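Local coordinates for protein voltage-sensor containing phosphatase (Ciona intestinalis, PDB 3V0D) that probably dephosphorylates membrane phosphoinositides under the control of a voltage sensor, through a phosphatase domain joined to a PTEN-like C2 domain, at residues V90-H95 with K130-T135; L104-D109 with G134-S139; L281-G284 with C288-Y291. The protein carries 1 engineered substitution. All coordinates share one frame; numbering follows the deposited sequence. Where two conformers were deposited one is given.

Overall arrangement
Following the chain from the N terminus, strand 87-92 leads into the first half of contact 1, and helix 100-115 supplies the first half of contact 2. Both halves then meet helix 131-143. Contact 1 closes the longer loop. Contact 2 closes a shorter one that starts later and ends on the same helix, sharing G134 and T135. The two touch where I92 and V90 pack on L136. Together they tie the central sheet of the phosphatase domain, helix 100-115 and the phosphate site. Contact 3 comes later, in series. It closes a short loop in the C2 domain before strand 290-295. Its Y291 hydroxyl probably hydrogen-bonds to the carbonyl oxygen of H95, joining the two domains.

Contact 1 of 3, residues V90-H95 with K130-T135; sequences VMIDDH and KGRTGT. With PO4 (phosphate ion), chain C.
R132 sets its CG anti to its own carbonyl carbon (chi1 -72°) and bends at chi3 (-74°), which brings its guanidinium between I92, D94 and the phosphate ion. D94 places CG anti to its backbone N (chi1 -158°), and its carboxylate stacks nearly parallel to that guanidinium. The salt bridge from D94 OD2 to R132 NH2, at 3.4 Å, rests on charge alone, since no N-H points at the oxygen. D94 CA sits over the same group, 3.4 Å above its plane. At the edge, R132 NH1 donates to I92 O at 2.8 Å, in the guanidinium plane. The same NH1 also forms a salt bridge with E75. Lower on the chain, I92 CG2 packs against R132 CD at 3.7 Å.

The other edge grips the anion. R132 NH2 donates to phosphate O2 at 2.7 Å, while NE adds weak bonds. The backbone helps: R132 N reaches phosphate O4 at 2.8 Å, and K130 N reaches O3 at 2.9 Å. K127 N, G128 N and the engineered S126 complete the grip. Partners at edge and face thus fix the rotation of the guanidinium.

The phosphate probably came from the crystallisation liquor. D94 probably corresponds to the WPD-loop aspartate of relatives. The cradle of the anion at the start of helix 131-143 is the signature P-loop of the protein tyrosine phosphatase superfamily.

Contact 2 of 3, residues L104-D109 with G134-S139; sequences LKFIDD and GTLVSS
F106 of helix 100-115 and L136 of helix 131-143 make the main apolar contact, which is of the CH-pi kind. Methyl CD2 of L136 sits over one face of the phenyl ring, 3.6 Å from the F106 ring centroid and only 12° off the ring normal. The methyl therefore stands over the pi face and does not graze an edge. The two side chains cross obliquely, and L136 CB lies over the same face, toward the far end of the ring, 3.8 Å from F106 CE2. F106 holds CG anti to its backbone N (chi1 156°), which carries the ring across to L136. Y70 meets the same ring edge-to-face, so an aromatic partner adds to the aliphatic one.

The second apolar contact is plain van der Waals packing. I107 reaches across with its terminal methyl CD1, which lies 3.9 Å from the carbonyl carbon of S139. The same CD1 is 4.1 Å from S139 CB. The methyl thus rests on the backbone and the root of a small side chain. F185 of helix 176-191 touches both I107 and S139.

The hydrogen bonds nearby run within helix 131-143 and do not cross to 104-109. S139 OG donates to T135 O at 2.9 Å, and S138 OG donates to G134 O at 2.8 Å. Each of these carbonyl oxygens also accepts the amide of the same serine, from the opposite face of its plane.

The serine hydroxyls are thus satisfied by their own helix, although both residues are buried. Between 104-109 and 134-139 there is no hydrogen bond. The contact rests on apolar packing and the CH-pi contact.

Contact 3 of 3, residues L281-G284 with C288-Y291; sequences LPRG and CPFY
L281 and P289 meet with their side chains at about a right angle. L281 carries CG anti to its backbone N (chi1 -175°), and its CD2 methyl comes to 3.7 Å from P289 CB. The same methyl also lies against CG of the proline ring. S276, the last residue of strand 269-276, touches both residues, which places the pair beside the end of that strand.

R283 lies differently. Its CG runs alongside the backbone of C288, 4.0 Å from C288 CA. The extended chain carries the guanidinium onward, and NH1 bonds to N287 in the intervening loop.

The backbones close the loop. G284 N donates to C288 O at 3.0 Å, nearly straight at 163°, but from well above the carbonyl plane. R283 CA makes a CA-H...O contact with this oxygen at 3.6 Å. A second such contact joins P289 CA to P282 O at 3.4 Å.

This short loop leads into strand 290-295 and probably corresponds to the CBR3 loop of the PTEN C2 domain. Across the two segments, one conventional hydrogen bond is joined by two CA-H...O contacts and the packing of L281 on P289.

Contact 1 of 3, residues V90-H95 with K130-T135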
ATOM      1  N   VAL A  90      -5.041 -11.035  -5.961  1.00 15.21           N
ATOM      2  CA  VAL A  90      -3.917 -10.589  -5.139  1.00 16.42           C
ATOM      3  C   VAL A  90      -4.533 -10.155  -3.807  1.00 15.80           C
ATOM      4  O   VAL A  90      -5.373  -9.251  -3.787  1.00 17.35           O
ATOM      5  CB  VAL A  90      -3.131  -9.400  -5.788  1.00 16.88           C
ATOM      6  CG1 VAL A  90      -1.855  -9.151  -5.017  1.00 18.44           C
ATOM      7  CG2 VAL A  90      -2.823  -9.658  -7.262  1.00 18.31           C
ATOM      8  N   MET A  91      -4.158 -10.803  -2.707  1.00 15.29           N
ATOM      9  CA  MET A  91      -4.855 -10.580  -1.440  1.00 15.59           C
ATOM     10  C   MET A  91      -4.247  -9.381  -0.722  1.00 15.85           C
ATOM     11  O   MET A  91      -3.280  -9.532   0.010  1.00 20.30           O
ATOM     12  CB  MET A  91      -4.784 -11.848  -0.588  1.00 16.49           C
ATOM     13  CG  MET A  91      -5.442 -13.041  -1.274  1.00 16.90           C
ATOM     14  SD  MET A  91      -7.230 -12.897  -1.455  1.00 17.48           S
ATOM     15  CE  MET A  91      -7.781 -13.414   0.167  1.00 20.04           C
ATOM     16  N   ILE A  92      -4.760  -8.196  -0.979  1.00 14.18           N
ATOM     17  CA  ILE A  92      -4.241  -6.966  -0.360  1.00 14.06           C
ATOM     18  C   ILE A  92      -5.355  -6.382   0.505  1.00 13.48           C
ATOM     19  O   ILE A  92      -6.483  -6.201   0.047  1.00 14.12           O
ATOM     20  CB  ILE A  92      -3.805  -5.933  -1.415  1.00 14.16           C
ATOM     21  CG1 ILE A  92      -2.860  -6.567  -2.462  1.00 14.81           C
ATOM     22  CG2 ILE A  92      -3.122  -4.764  -0.704  1.00 15.25           C
ATOM     23  CD1 ILE A  92      -2.582  -5.648  -3.629  1.00 15.36           C
ATOM     24  N   ASP A  93      -5.051  -6.069   1.771  1.00 13.87           N
ATOM     25  CA  ASP A  93      -6.029  -5.377   2.602  1.00 14.51           C
ATOM     26  C   ASP A  93      -6.160  -3.922   2.158  1.00 13.96           C
ATOM     27  O   ASP A  93      -5.171  -3.283   1.763  1.00 14.09           O
ATOM     28  CB  ASP A  93      -5.591  -5.391   4.062  1.00 14.88           C
ATOM     29  CG  ASP A  93      -5.562  -6.757   4.685  1.00 15.66           C
ATOM     30  OD1 ASP A  93      -6.086  -7.738   4.131  1.00 17.04           O
ATOM     31  OD2 ASP A  93      -5.007  -6.835   5.810  1.00 17.95           O
ATOM     32  N   ASP A  94      -7.365  -3.379   2.269  1.00 14.45           N
ATOM     33  CA  ASP A  94      -7.581  -1.988   1.887  1.00 14.82           C
ATOM     34  C   ASP A  94      -6.612  -1.091   2.664  1.00 14.17           C
ATOM     35  O   ASP A  94      -6.363  -1.313   3.867  1.00 14.64           O
ATOM     36  CB  ASP A  94      -9.035  -1.604   2.154  1.00 15.55           C
ATOM     37  CG  ASP A  94      -9.498  -0.408   1.340  1.00 16.71           C
ATOM     38  OD1 ASP A  94     -10.690  -0.051   1.458  1.00 19.66           O
ATOM     39  OD2 ASP A  94      -8.685   0.131   0.568  1.00 17.11           O
ATOM     40  N   HIS A  95      -6.034  -0.117   1.970  1.00 14.52           N
ATOM     41  CA  HIS A  95      -5.101   0.833   2.612  1.00 14.75           C
ATOM     42  C   HIS A  95      -3.791   0.183   3.018  1.00 13.80           C
ATOM     43  O   HIS A  95      -3.054   0.755   3.820  1.00 14.29           O
ATOM     44  CB  HIS A  95      -5.724   1.599   3.795  1.00 15.76           C
ATOM     45  CG  HIS A  95      -7.105   2.034   3.527  1.00 19.19           C
ATOM     46  ND1 HIS A  95      -7.446   2.901   2.512  1.00 21.58           N
ATOM     47  CD2 HIS A  95      -8.248   1.691   4.140  1.00 20.34           C
ATOM     48  CE1 HIS A  95      -8.760   3.071   2.516  1.00 21.75           C
ATOM     49  NE2 HIS A  95      -9.269   2.362   3.509  1.00 22.95           N
ATOM     50  N   LYS A 130      -8.580   2.684  -6.528  1.00 17.41           N
ATOM     51  CA  LYS A 130      -7.685   3.804  -6.281  1.00 18.45           C
ATOM     52  C   LYS A 130      -6.348   3.327  -5.683  1.00 17.07           C
ATOM     53  O   LYS A 130      -5.464   3.040  -6.443  1.00 20.28           O
ATOM     54  CB  LYS A 130      -8.326   4.946  -5.507  0.51 20.17           C
ATOM     55  CG  LYS A 130      -7.492   6.191  -5.662  0.51 21.56           C
ATOM     56  CD  LYS A 130      -8.161   7.404  -5.078  0.51 24.86           C
ATOM     57  CE  LYS A 130      -8.195   7.314  -3.574  0.51 27.32           C
ATOM     58  NZ  LYS A 130      -8.757   8.556  -3.008  0.51 29.24           N
ATOM     59  N   GLY A 131      -6.195   3.237  -4.373  1.00 16.78           N
ATOM     60  CA  GLY A 131      -4.888   3.007  -3.789  1.00 15.74           C
ATOM     61  C   GLY A 131      -4.247   1.677  -4.137  1.00 14.80           C
ATOM     62  O   GLY A 131      -3.089   1.629  -4.584  1.00 14.83           O
ATOM     63  N   ARG A 132      -4.947   0.570  -3.905  1.00 14.85           N
ATOM     64  CA  ARG A 132      -4.336  -0.728  -4.211  1.00 14.75           C
ATOM     65  C   ARG A 132      -4.139  -0.884  -5.713  1.00 14.13           C
ATOM     66  O   ARG A 132      -3.086  -1.326  -6.183  1.00 14.25           O
ATOM     67  CB  ARG A 132      -5.219  -1.864  -3.668  1.00 14.89           C
ATOM     68  CG  ARG A 132      -5.171  -1.951  -2.138  1.00 14.87           C
ATOM     69  CD  ARG A 132      -6.185  -2.958  -1.634  1.00 14.74           C
ATOM     70  NE  ARG A 132      -7.544  -2.446  -1.714  1.00 14.53           N
ATOM     71  CZ  ARG A 132      -8.596  -3.077  -1.217  1.00 14.57           C
ATOM     72  NH1 ARG A 132      -8.444  -4.293  -0.679  1.00 14.67           N
ATOM     73  NH2 ARG A 132      -9.802  -2.514  -1.265  1.00 15.90           N
ATOM     74  N   THR A 133      -5.167  -0.514  -6.471  1.00 14.39           N
ATOM     75  CA  THR A 133      -5.093  -0.533  -7.929  1.00 14.51           C
ATOM     76  C   THR A 133      -3.895   0.281  -8.425  1.00 14.49           C
ATOM     77  O   THR A 133      -3.134  -0.173  -9.299  1.00 15.05           O
ATOM     78  CB  THR A 133      -6.427  -0.071  -8.518  1.00 14.63           C
ATOM     79  OG1 THR A 133      -7.396  -1.083  -8.283  1.00 15.25           O
ATOM     80  CG2 THR A 133      -6.345   0.131 -10.015  1.00 16.16           C
ATOM     81  N   GLY A 134      -3.717   1.485  -7.887  1.00 14.72           N
ATOM     82  CA  GLY A 134      -2.619   2.324  -8.334  1.00 15.18           C
ATOM     83  C   GLY A 134      -1.258   1.723  -8.032  1.00 14.56           C
ATOM     84  O   GLY A 134      -0.305   1.937  -8.776  1.00 15.08           O
ATOM     85  N   THR A 135      -1.135   0.977  -6.935  1.00 14.68           N
ATOM     86  CA  THR A 135       0.138   0.361  -6.585  1.00 14.79           C
ATOM     87  C   THR A 135       0.535  -0.616  -7.701  1.00 14.18           C
ATOM     88  O   THR A 135       1.694  -0.633  -8.155  1.00 14.75           O
ATOM     89  CB  THR A 135       0.026  -0.408  -5.246  1.00 15.42           C
ATOM     90  OG1 THR A 135      -0.479   0.448  -4.219  1.00 16.34           O
ATOM     91  CG2 THR A 135       1.343  -0.957  -4.799  1.00 15.82           C
TER
HETATM   92  P   PO4 C   2      -8.986   0.855  -3.129  0.56 16.41           P
HETATM   93  O1  PO4 C   2      -8.715   1.540  -1.779  0.56 20.48           O
HETATM   94  O2  PO4 C   2      -9.898  -0.322  -2.875  0.56 19.79           O
HETATM   95  O3  PO4 C   2      -9.657   1.866  -4.016  0.56 22.48           O
HETATM   96  O4  PO4 C   2      -7.712   0.408  -3.706  0.56 22.12           O

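Contact 2 of 3, residues L104-D109 with G134-S139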
ATOM      1  N   LEU A 104       5.777  -9.360  -7.196  1.00 13.80           N
ATOM      2  CA  LEU A 104       6.568  -9.895  -8.299  1.00 14.67           C
ATOM      3  C   LEU A 104       5.819 -11.023  -9.023  1.00 14.68           C
ATOM      4  O   LEU A 104       5.956 -11.166 -10.237  1.00 15.26           O
ATOM      5  CB  LEU A 104       7.924 -10.372  -7.825  1.00 14.90           C
ATOM      6  CG  LEU A 104       8.863  -9.306  -7.311  1.00 17.02           C
ATOM      7  CD1 LEU A 104      10.240  -9.880  -7.021  1.00 18.25           C
ATOM      8  CD2 LEU A 104       8.966  -8.082  -8.176  1.00 20.88           C
ATOM      9  N   LYS A 105       5.047 -11.815  -8.283  1.00 14.84           N
ATOM     10  CA  LYS A 105       4.240 -12.873  -8.908  1.00 15.47           C
ATOM     11  C   LYS A 105       3.192 -12.277  -9.829  1.00 14.92           C
ATOM     12  O   LYS A 105       2.977 -12.767 -10.938  1.00 15.71           O
ATOM     13  CB  LYS A 105       3.623 -13.744  -7.822  1.00 16.66           C
ATOM     14  CG  LYS A 105       2.970 -15.019  -8.287  1.00 18.79           C
ATOM     15  CD  LYS A 105       2.443 -15.794  -7.065  1.00 22.02           C
ATOM     16  CE  LYS A 105       1.750 -17.096  -7.450  1.00 24.78           C
ATOM     17  NZ  LYS A 105       0.526 -16.888  -8.280  1.00 25.31           N
ATOM     18  N   PHE A 106       2.547 -11.190  -9.382  1.00 14.62           N
ATOM     19  CA  PHE A 106       1.591 -10.482 -10.216  1.00 14.51           C
ATOM     20  C   PHE A 106       2.284  -9.954 -11.497  1.00 14.58           C
ATOM     21  O   PHE A 106       1.766 -10.120 -12.608  1.00 14.95           O
ATOM     22  CB  PHE A 106       0.959  -9.306  -9.433  1.00 15.12           C
ATOM     23  CG  PHE A 106       0.440  -8.228 -10.338  1.00 14.20           C
ATOM     24  CD1 PHE A 106      -0.739  -8.394 -11.073  1.00 14.84           C
ATOM     25  CD2 PHE A 106       1.176  -7.053 -10.504  1.00 15.23           C
ATOM     26  CE1 PHE A 106      -1.177  -7.390 -11.953  1.00 15.98           C
ATOM     27  CE2 PHE A 106       0.726  -6.055 -11.379  1.00 15.70           C
ATOM     28  CZ  PHE A 106      -0.450  -6.232 -12.105  1.00 16.26           C
ATOM     29  N   ILE A 107       3.454  -9.329 -11.335  1.00 14.67           N
ATOM     30  CA  ILE A 107       4.153  -8.753 -12.485  1.00 15.36           C
ATOM     31  C   ILE A 107       4.467  -9.863 -13.489  1.00 15.15           C
ATOM     32  O   ILE A 107       4.283  -9.680 -14.685  1.00 16.35           O
ATOM     33  CB  ILE A 107       5.417  -7.987 -12.038  1.00 16.06           C
ATOM     34  CG1 ILE A 107       5.024  -6.686 -11.308  1.00 15.99           C
ATOM     35  CG2 ILE A 107       6.348  -7.716 -13.226  1.00 17.15           C
ATOM     36  CD1 ILE A 107       4.371  -5.592 -12.204  1.00 17.99           C
ATOM     37  N   ASP A 108       4.932 -11.018 -13.026  1.00 15.50           N
ATOM     38  CA  ASP A 108       5.238 -12.082 -13.964  1.00 16.98           C
ATOM     39  C   ASP A 108       3.994 -12.627 -14.647  1.00 16.70           C
ATOM     40  O   ASP A 108       4.020 -12.937 -15.847  1.00 17.91           O
ATOM     41  CB  ASP A 108       6.021 -13.206 -13.333  1.00 18.77           C
ATOM     42  CG  ASP A 108       6.776 -14.008 -14.417  1.00 22.71           C
ATOM     43  OD1 ASP A 108       6.434 -15.158 -14.668  1.00 23.68           O
ATOM     44  OD2 ASP A 108       7.676 -13.454 -15.090  1.00 26.15           O
ATOM     45  N   ASP A 109       2.899 -12.771 -13.902  1.00 16.05           N
ATOM     46  CA  ASP A 109       1.657 -13.218 -14.507  1.00 16.48           C
ATOM     47  C   ASP A 109       1.191 -12.265 -15.613  1.00 16.08           C
ATOM     48  O   ASP A 109       0.836 -12.687 -16.725  1.00 17.27           O
ATOM     49  CB  ASP A 109       0.588 -13.408 -13.436  1.00 16.65           C
ATOM     50  CG  ASP A 109      -0.751 -13.837 -14.020  1.00 16.43           C
ATOM     51  OD1 ASP A 109      -1.535 -12.974 -14.433  1.00 17.02           O
ATOM     52  OD2 ASP A 109      -0.981 -15.069 -14.136  1.00 17.89           O
ATOM     53  N   GLY A 134      -3.717   1.485  -7.887  1.00 14.72           N
ATOM     54  CA  GLY A 134      -2.619   2.324  -8.334  1.00 15.18           C
ATOM     55  C   GLY A 134      -1.258   1.723  -8.032  1.00 14.56           C
ATOM     56  O   GLY A 134      -0.305   1.937  -8.776  1.00 15.08           O
ATOM     57  N   THR A 135      -1.135   0.977  -6.935  1.00 14.68           N
ATOM     58  CA  THR A 135       0.138   0.361  -6.585  1.00 14.79           C
ATOM     59  C   THR A 135       0.535  -0.616  -7.701  1.00 14.18           C
ATOM     60  O   THR A 135       1.694  -0.633  -8.155  1.00 14.75           O
ATOM     61  CB  THR A 135       0.026  -0.408  -5.246  1.00 15.42           C
ATOM     62  OG1 THR A 135      -0.479   0.448  -4.219  1.00 16.34           O
ATOM     63  CG2 THR A 135       1.343  -0.957  -4.799  1.00 15.82           C
ATOM     64  N   LEU A 136      -0.405  -1.468  -8.123  1.00 14.05           N
ATOM     65  CA  LEU A 136      -0.086  -2.465  -9.140  1.00 14.08           C
ATOM     66  C   LEU A 136      -0.049  -1.882 -10.550  1.00 14.35           C
ATOM     67  O   LEU A 136       0.792  -2.299 -11.344  1.00 14.50           O
ATOM     68  CB  LEU A 136      -1.004  -3.689  -9.036  1.00 14.52           C
ATOM     69  CG  LEU A 136      -0.518  -4.760  -8.037  1.00 14.82           C
ATOM     70  CD1 LEU A 136      -0.461  -4.222  -6.600  1.00 16.25           C
ATOM     71  CD2 LEU A 136      -1.349  -6.009  -8.130  1.00 15.48           C
ATOM     72  N   VAL A 137      -0.952  -0.957 -10.865  1.00 14.48           N
ATOM     73  CA  VAL A 137      -0.907  -0.339 -12.179  1.00 14.88           C
ATOM     74  C   VAL A 137       0.423   0.396 -12.366  1.00 14.10           C
ATOM     75  O   VAL A 137       1.065   0.300 -13.417  1.00 14.69           O
ATOM     76  CB  VAL A 137      -2.098   0.616 -12.432  1.00 15.11           C
ATOM     77  CG1 VAL A 137      -1.864   1.453 -13.686  1.00 16.40           C
ATOM     78  CG2 VAL A 137      -3.399  -0.135 -12.547  1.00 17.15           C
ATOM     79  N   SER A 138       0.842   1.163 -11.350  1.00 14.35           N
ATOM     80  CA  SER A 138       2.080   1.925 -11.478  1.00 14.54           C
ATOM     81  C   SER A 138       3.277   0.998 -11.602  1.00 14.56           C
ATOM     82  O   SER A 138       4.188   1.251 -12.379  1.00 15.17           O
ATOM     83  CB  SER A 138       2.248   2.877 -10.287  1.00 15.11           C
ATOM     84  OG  SER A 138       1.194   3.816 -10.228  1.00 16.21           O
ATOM     85  N   SER A 139       3.276  -0.096 -10.842  1.00 14.48           N
ATOM     86  CA  SER A 139       4.356  -1.074 -10.963  1.00 14.76           C
ATOM     87  C   SER A 139       4.370  -1.669 -12.378  1.00 14.54           C
ATOM     88  O   SER A 139       5.451  -1.840 -12.964  1.00 14.77           O
ATOM     89  CB  SER A 139       4.193  -2.175  -9.909  1.00 14.71           C
ATOM     90  OG  SER A 139       4.334  -1.659  -8.595  1.00 15.38           O
TER

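Contact 3 of 3, residues L281-G284 with C288-Y291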
ATOM      1  N   LEU A 281      -6.398  11.555  19.943  1.00 20.84           N
ATOM      2  CA  LEU A 281      -5.568  11.207  18.809  1.00 20.46           C
ATOM      3  C   LEU A 281      -6.446  10.401  17.830  1.00 21.44           C
ATOM      4  O   LEU A 281      -6.751   9.243  18.082  1.00 21.92           O
ATOM      5  CB  LEU A 281      -4.342  10.438  19.292  1.00 20.28           C
ATOM      6  CG  LEU A 281      -3.318  10.114  18.200  1.00 19.46           C
ATOM      7  CD1 LEU A 281      -2.825  11.371  17.489  1.00 21.43           C
ATOM      8  CD2 LEU A 281      -2.149   9.354  18.775  1.00 20.47           C
ATOM      9  N   PRO A 282      -6.865  11.015  16.710  1.00 21.66           N
ATOM     10  CA  PRO A 282      -7.782  10.294  15.818  1.00 21.77           C
ATOM     11  C   PRO A 282      -7.147   9.037  15.198  1.00 20.34           C
ATOM     12  O   PRO A 282      -5.936   8.951  14.997  1.00 20.05           O
ATOM     13  CB  PRO A 282      -8.088  11.323  14.721  1.00 22.93           C
ATOM     14  CG  PRO A 282      -7.860  12.662  15.402  1.00 24.46           C
ATOM     15  CD  PRO A 282      -6.664  12.408  16.285  1.00 22.87           C
ATOM     16  N   ARG A 283      -7.994   8.075  14.874  1.00 20.75           N
ATOM     17  CA  ARG A 283      -7.596   6.963  14.023  1.00 20.07           C
ATOM     18  C   ARG A 283      -7.828   7.299  12.560  1.00 20.16           C
ATOM     19  O   ARG A 283      -8.798   7.971  12.216  1.00 22.52           O
ATOM     20  CB  ARG A 283      -8.371   5.710  14.399  1.00 21.99           C
ATOM     21  CG  ARG A 283      -8.213   5.284  15.837  1.00 23.32           C
ATOM     22  CD  ARG A 283      -9.023   4.036  16.139  1.00 26.30           C
ATOM     23  NE  ARG A 283      -8.946   3.730  17.563  1.00 29.51           N
ATOM     24  CZ  ARG A 283      -9.485   2.667  18.156  1.00 31.69           C
ATOM     25  NH1 ARG A 283     -10.161   1.765  17.451  1.00 35.48           N
ATOM     26  NH2 ARG A 283      -9.346   2.511  19.471  1.00 33.42           N
ATOM     27  N   GLY A 284      -6.920   6.851  11.698  1.00 19.73           N
ATOM     28  CA  GLY A 284      -7.065   6.991  10.254  1.00 19.33           C
ATOM     29  C   GLY A 284      -7.450   5.657   9.654  1.00 18.50           C
ATOM     30  O   GLY A 284      -8.323   4.962  10.178  1.00 20.96           O
ATOM     31  N   CYS A 288      -6.094   2.710  13.418  1.00 16.80           N
ATOM     32  CA  CYS A 288      -5.086   3.215  14.353  1.00 16.86           C
ATOM     33  C   CYS A 288      -4.629   4.604  13.955  1.00 16.16           C
ATOM     34  O   CYS A 288      -4.837   5.030  12.807  1.00 16.46           O
ATOM     35  CB  CYS A 288      -3.897   2.239  14.486  1.00 17.21           C
ATOM     36  SG  CYS A 288      -2.895   2.069  12.997  1.00 17.42           S
ATOM     37  N   PRO A 289      -3.986   5.328  14.881  1.00 16.17           N
ATOM     38  CA  PRO A 289      -3.451   6.645  14.518  1.00 16.64           C
ATOM     39  C   PRO A 289      -2.428   6.624  13.395  1.00 15.37           C
ATOM     40  O   PRO A 289      -2.553   7.432  12.488  1.00 16.06           O
ATOM     41  CB  PRO A 289      -2.864   7.162  15.831  1.00 17.98           C
ATOM     42  CG  PRO A 289      -3.757   6.525  16.884  1.00 18.12           C
ATOM     43  CD  PRO A 289      -3.992   5.125  16.351  1.00 17.03           C
ATOM     44  N   PHE A 290      -1.423   5.735  13.417  1.00 14.77           N
ATOM     45  CA  PHE A 290      -0.440   5.734  12.335  1.00 14.38           C
ATOM     46  C   PHE A 290       0.234   4.380  12.236  1.00 13.64           C
ATOM     47  O   PHE A 290       0.316   3.654  13.230  1.00 14.35           O
ATOM     48  CB  PHE A 290       0.580   6.888  12.474  1.00 15.14           C
ATOM     49  CG  PHE A 290       1.328   6.950  13.787  1.00 15.19           C
ATOM     50  CD1 PHE A 290       2.593   6.401  13.921  1.00 15.41           C
ATOM     51  CD2 PHE A 290       0.799   7.659  14.873  1.00 15.96           C
ATOM     52  CE1 PHE A 290       3.312   6.491  15.120  1.00 15.92           C
ATOM     53  CE2 PHE A 290       1.485   7.732  16.067  1.00 16.46           C
ATOM     54  CZ  PHE A 290       2.742   7.171  16.194  1.00 16.52           C
ATOM     55  N   TYR A 291       0.674   4.045  11.026  1.00 13.52           N
ATOM     56  CA  TYR A 291       1.238   2.708  10.761  1.00 13.64           C
ATOM     57  C   TYR A 291       2.117   2.801   9.535  1.00 13.56           C
ATOM     58  O   TYR A 291       2.091   3.815   8.814  1.00 14.06           O
ATOM     59  CB  TYR A 291       0.133   1.648  10.592  1.00 13.74           C
ATOM     60  CG  TYR A 291      -0.781   1.838   9.381  1.00 13.97           C
ATOM     61  CD1 TYR A 291      -0.661   0.999   8.258  1.00 14.30           C
ATOM     62  CD2 TYR A 291      -1.746   2.861   9.330  1.00 13.89           C
ATOM     63  CE1 TYR A 291      -1.464   1.148   7.163  1.00 14.35           C
ATOM     64  CE2 TYR A 291      -2.553   3.024   8.231  1.00 14.81           C
ATOM     65  CZ  TYR A 291      -2.396   2.177   7.126  1.00 14.45           C
ATOM     66  OH  TYR A 291      -3.224   2.396   6.049  1.00 15.37           O
TER